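Local coordinates for eukaryotic initiation factor 4F subunit p150 (Saccharomyces cerevisiae, PDB 2VSO), which serves as a scaffold of the cap-binding eIF4F complex, on which the translation apparatus begins to assemble, and is represented by its eIF4A-binding middle domain, at residues C[95-100]-C[177-182]. Sequence-based numbering, arbitrary orientation.
Sequences MYAQLC and VRFIGF
Phe179 drives the edge of its ring against the backbone of helix 93-106, CE1 lying 3.6 Å from Ala97 N, close to the plane of the ring. The same carbon reaches Tyr96 CB obliquely at 4.0 Å, while CZ meets Cys100 SG, a small, polarisable sulfur, at 4.1 Å, again near the ring plane, so one aromatic edge spans a full turn of the opposing helix. A second touch lies beside it, where Ala97 CB meets Phe182 CB at 3.5 Å. Alanine suits this place because its single methyl leaves room for both the Phe179 edge and Phe182 CB. The axes of 95-100 and 177-182 pass 9.3 Å apart, crossing at -52°. Phenylalanine suits position 179 because its long, flat apolar ring, with CG anti to the backbone N (chi1 -176°), reaches across from a CB not itself aimed at the partner. Phe182 has CG anti to the carbonyl carbon instead, which carries its ring away from 95-100 toward Ser93 and Ser94. Tyr96 likewise offers only its stem, because its side chain runs on to touch Leu47 and Lys85 and its hydroxyl is hydrogen-bonded to Glu89. Farther out, Phe83 of helix 73-88 packs edge-to-face with Phe179. Near the centre of this HEAT-repeat-like MIF4G domain of stacked antiparallel helix pairs, mainly apolar side chains meet the Ala97 backbone, a modest, mostly buried contact consistent with hydrophobic cohesion.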
ATOM      1  N   MET C  95      14.040   6.003   7.132  1.00 33.52           N
ATOM      2  CA  MET C  95      15.117   5.022   7.174  1.00 43.02           C
ATOM      3  C   MET C  95      16.349   5.587   6.454  1.00 49.91           C
ATOM      4  O   MET C  95      17.481   5.406   6.891  1.00 55.76           O
ATOM      5  CB  MET C  95      14.641   3.735   6.499  1.00 33.77           C
ATOM      6  CG  MET C  95      15.639   2.619   6.448  1.00 51.93           C
ATOM      7  SD  MET C  95      14.964   1.358   5.349  1.00 82.68           S
ATOM      8  CE  MET C  95      13.489   0.916   6.249  1.00 70.18           C
ATOM      9  N   TYR C  96      16.118   6.287   5.349  1.00 52.33           N
ATOM     10  CA  TYR C  96      17.191   6.972   4.652  1.00 49.52           C
ATOM     11  C   TYR C  96      17.712   8.099   5.519  1.00 53.14           C
ATOM     12  O   TYR C  96      18.913   8.370   5.556  1.00 55.90           O
ATOM     13  CB  TYR C  96      16.688   7.533   3.334  1.00 28.39           C
ATOM     14  CG  TYR C  96      16.384   6.477   2.315  1.00 42.46           C
ATOM     15  CD1 TYR C  96      17.338   5.544   1.957  1.00 50.43           C
ATOM     16  CD2 TYR C  96      15.137   6.401   1.714  1.00 46.81           C
ATOM     17  CE1 TYR C  96      17.060   4.565   1.020  1.00 50.62           C
ATOM     18  CE2 TYR C  96      14.859   5.438   0.772  1.00 42.24           C
ATOM     19  CZ  TYR C  96      15.821   4.527   0.429  1.00 34.21           C
ATOM     20  OH  TYR C  96      15.540   3.558  -0.504  1.00 60.54           O
ATOM     21  N   ALA C  97      16.790   8.748   6.219  1.00 48.01           N
ATOM     22  CA  ALA C  97      17.137   9.814   7.135  1.00 38.26           C
ATOM     23  C   ALA C  97      18.008   9.262   8.264  1.00 45.69           C
ATOM     24  O   ALA C  97      18.867   9.961   8.787  1.00 54.45           O
ATOM     25  CB  ALA C  97      15.879  10.484   7.663  1.00 25.42           C
ATOM     26  N   GLN C  98      17.811   7.993   8.614  1.00 35.41           N
ATOM     27  CA  GLN C  98      18.660   7.362   9.607  1.00 43.51           C
ATOM     28  C   GLN C  98      20.038   7.047   9.035  1.00 61.41           C
ATOM     29  O   GLN C  98      21.053   7.157   9.728  1.00 60.94           O
ATOM     30  CB  GLN C  98      18.026   6.084  10.125  1.00 49.71           C
ATOM     31  CG  GLN C  98      17.129   6.288  11.325  1.00 86.00           C
ATOM     32  CD  GLN C  98      16.345   5.044  11.680  1.00 94.63           C
ATOM     33  OE1 GLN C  98      16.858   3.923  11.601  1.00 91.30           O
ATOM     34  NE2 GLN C  98      15.091   5.233  12.073  1.00 97.78           N
ATOM     35  N   LEU C  99      20.062   6.637   7.770  1.00 58.39           N
ATOM     36  CA  LEU C  99      21.302   6.324   7.088  1.00 51.02           C
ATOM     37  C   LEU C  99      22.231   7.523   7.151  1.00 54.72           C
ATOM     38  O   LEU C  99      23.423   7.378   7.350  1.00 52.13           O
ATOM     39  CB  LEU C  99      21.029   5.981   5.631  1.00 47.57           C
ATOM     40  CG  LEU C  99      22.287   5.639   4.830  1.00 43.46           C
ATOM     41  CD1 LEU C  99      23.047   4.573   5.566  1.00 47.26           C
ATOM     42  CD2 LEU C  99      21.924   5.153   3.431  1.00 36.84           C
ATOM     43  N   CYS C 100      21.661   8.708   6.992  1.00 52.54           N
ATOM     44  CA  CYS C 100      22.428   9.935   7.029  1.00 46.49           C
ATOM     45  C   CYS C 100      22.984  10.167   8.426  1.00 54.09           C
ATOM     46  O   CYS C 100      24.165  10.454   8.585  1.00 77.50           O
ATOM     47  CB  CYS C 100      21.567  11.120   6.578  1.00 49.11           C
ATOM     48  SG  CYS C 100      21.221  11.106   4.816  1.00 50.08           S
ATOM     49  N   VAL C 177      10.471  17.581   0.892  1.00 56.03           N
ATOM     50  CA  VAL C 177       9.985  18.285   2.081  1.00 53.16           C
ATOM     51  C   VAL C 177       9.793  17.264   3.177  1.00 46.83           C
ATOM     52  O   VAL C 177      10.053  17.521   4.356  1.00 50.35           O
ATOM     53  CB  VAL C 177       8.643  19.006   1.862  1.00 45.10           C
ATOM     54  CG1 VAL C 177       8.790  20.134   0.843  1.00 33.39           C
ATOM     55  CG2 VAL C 177       7.633  18.037   1.405  1.00 48.10           C
ATOM     56  N   ARG C 178       9.359  16.082   2.766  1.00 26.92           N
ATOM     57  CA  ARG C 178       9.126  15.000   3.690  1.00 26.88           C
ATOM     58  C   ARG C 178      10.426  14.547   4.307  1.00 38.60           C
ATOM     59  O   ARG C 178      10.506  14.310   5.512  1.00 52.91           O
ATOM     60  CB  ARG C 178       8.469  13.834   2.963  1.00 34.71           C
ATOM     61  CG  ARG C 178       8.563  12.566   3.740  1.00 38.06           C
ATOM     62  CD  ARG C 178       7.567  11.539   3.295  1.00 45.03           C
ATOM     63  NE  ARG C 178       7.344  10.690   4.449  1.00 60.93           N
ATOM     64  CZ  ARG C 178       6.377   9.797   4.562  1.00 64.20           C
ATOM     65  NH1 ARG C 178       5.524   9.613   3.568  1.00 91.23           N
ATOM     66  NH2 ARG C 178       6.277   9.090   5.676  1.00 37.48           N
ATOM     67  N   PHE C 179      11.439  14.433   3.455  1.00 50.87           N
ATOM     68  CA  PHE C 179      12.760  13.984   3.849  1.00 40.97           C
ATOM     69  C   PHE C 179      13.461  15.008   4.735  1.00 32.84           C
ATOM     70  O   PHE C 179      14.125  14.645   5.704  1.00 39.91           O
ATOM     71  CB  PHE C 179      13.579  13.684   2.605  1.00 33.85           C
ATOM     72  CG  PHE C 179      14.926  13.119   2.895  1.00 49.18           C
ATOM     73  CD1 PHE C 179      15.064  11.960   3.625  1.00 41.46           C
ATOM     74  CD2 PHE C 179      16.064  13.746   2.421  1.00 52.67           C
ATOM     75  CE1 PHE C 179      16.313  11.431   3.885  1.00 49.31           C
ATOM     76  CE2 PHE C 179      17.314  13.220   2.678  1.00 49.35           C
ATOM     77  CZ  PHE C 179      17.436  12.058   3.409  1.00 42.63           C
ATOM     78  N   ILE C 180      13.292  16.280   4.401  1.00 30.01           N
ATOM     79  CA  ILE C 180      13.733  17.355   5.268  1.00 43.40           C
ATOM     80  C   ILE C 180      13.198  17.128   6.674  1.00 52.14           C
ATOM     81  O   ILE C 180      13.936  17.281   7.660  1.00 49.63           O
ATOM     82  CB  ILE C 180      13.199  18.724   4.811  1.00 46.91           C
ATOM     83  CG1 ILE C 180      13.675  19.078   3.404  1.00 48.71           C
ATOM     84  CG2 ILE C 180      13.567  19.794   5.817  1.00 58.53           C
ATOM     85  CD1 ILE C 180      15.143  19.010   3.210  1.00 64.63           C
ATOM     86  N   GLY C 181      11.904  16.788   6.756  1.00 38.84           N
ATOM     87  CA  GLY C 181      11.204  16.663   8.024  1.00 39.91           C
ATOM     88  C   GLY C 181      11.779  15.559   8.892  1.00 37.23           C
ATOM     89  O   GLY C 181      11.794  15.653  10.109  1.00 43.59           O
ATOM     90  N   PHE C 182      12.255  14.506   8.248  1.00 40.28           N
ATOM     91  CA  PHE C 182      12.923  13.407   8.931  1.00 40.74           C
ATOM     92  C   PHE C 182      14.392  13.670   9.292  1.00 44.15           C
ATOM     93  O   PHE C 182      14.927  13.053  10.201  1.00 67.89           O
ATOM     94  CB  PHE C 182      12.799  12.131   8.104  1.00 54.17           C
ATOM     95  CG  PHE C 182      11.431  11.501   8.168  1.00 48.66           C
ATOM     96  CD1 PHE C 182      10.802  11.048   7.018  1.00 52.40           C
ATOM     97  CD2 PHE C 182      10.772  11.367   9.384  1.00 51.35           C
ATOM     98  CE1 PHE C 182       9.541  10.469   7.079  1.00 61.05           C
ATOM     99  CE2 PHE C 182       9.503  10.779   9.459  1.00 44.51           C
ATOM    100  CZ  PHE C 182       8.886  10.332   8.307  1.00 37.81           C
TER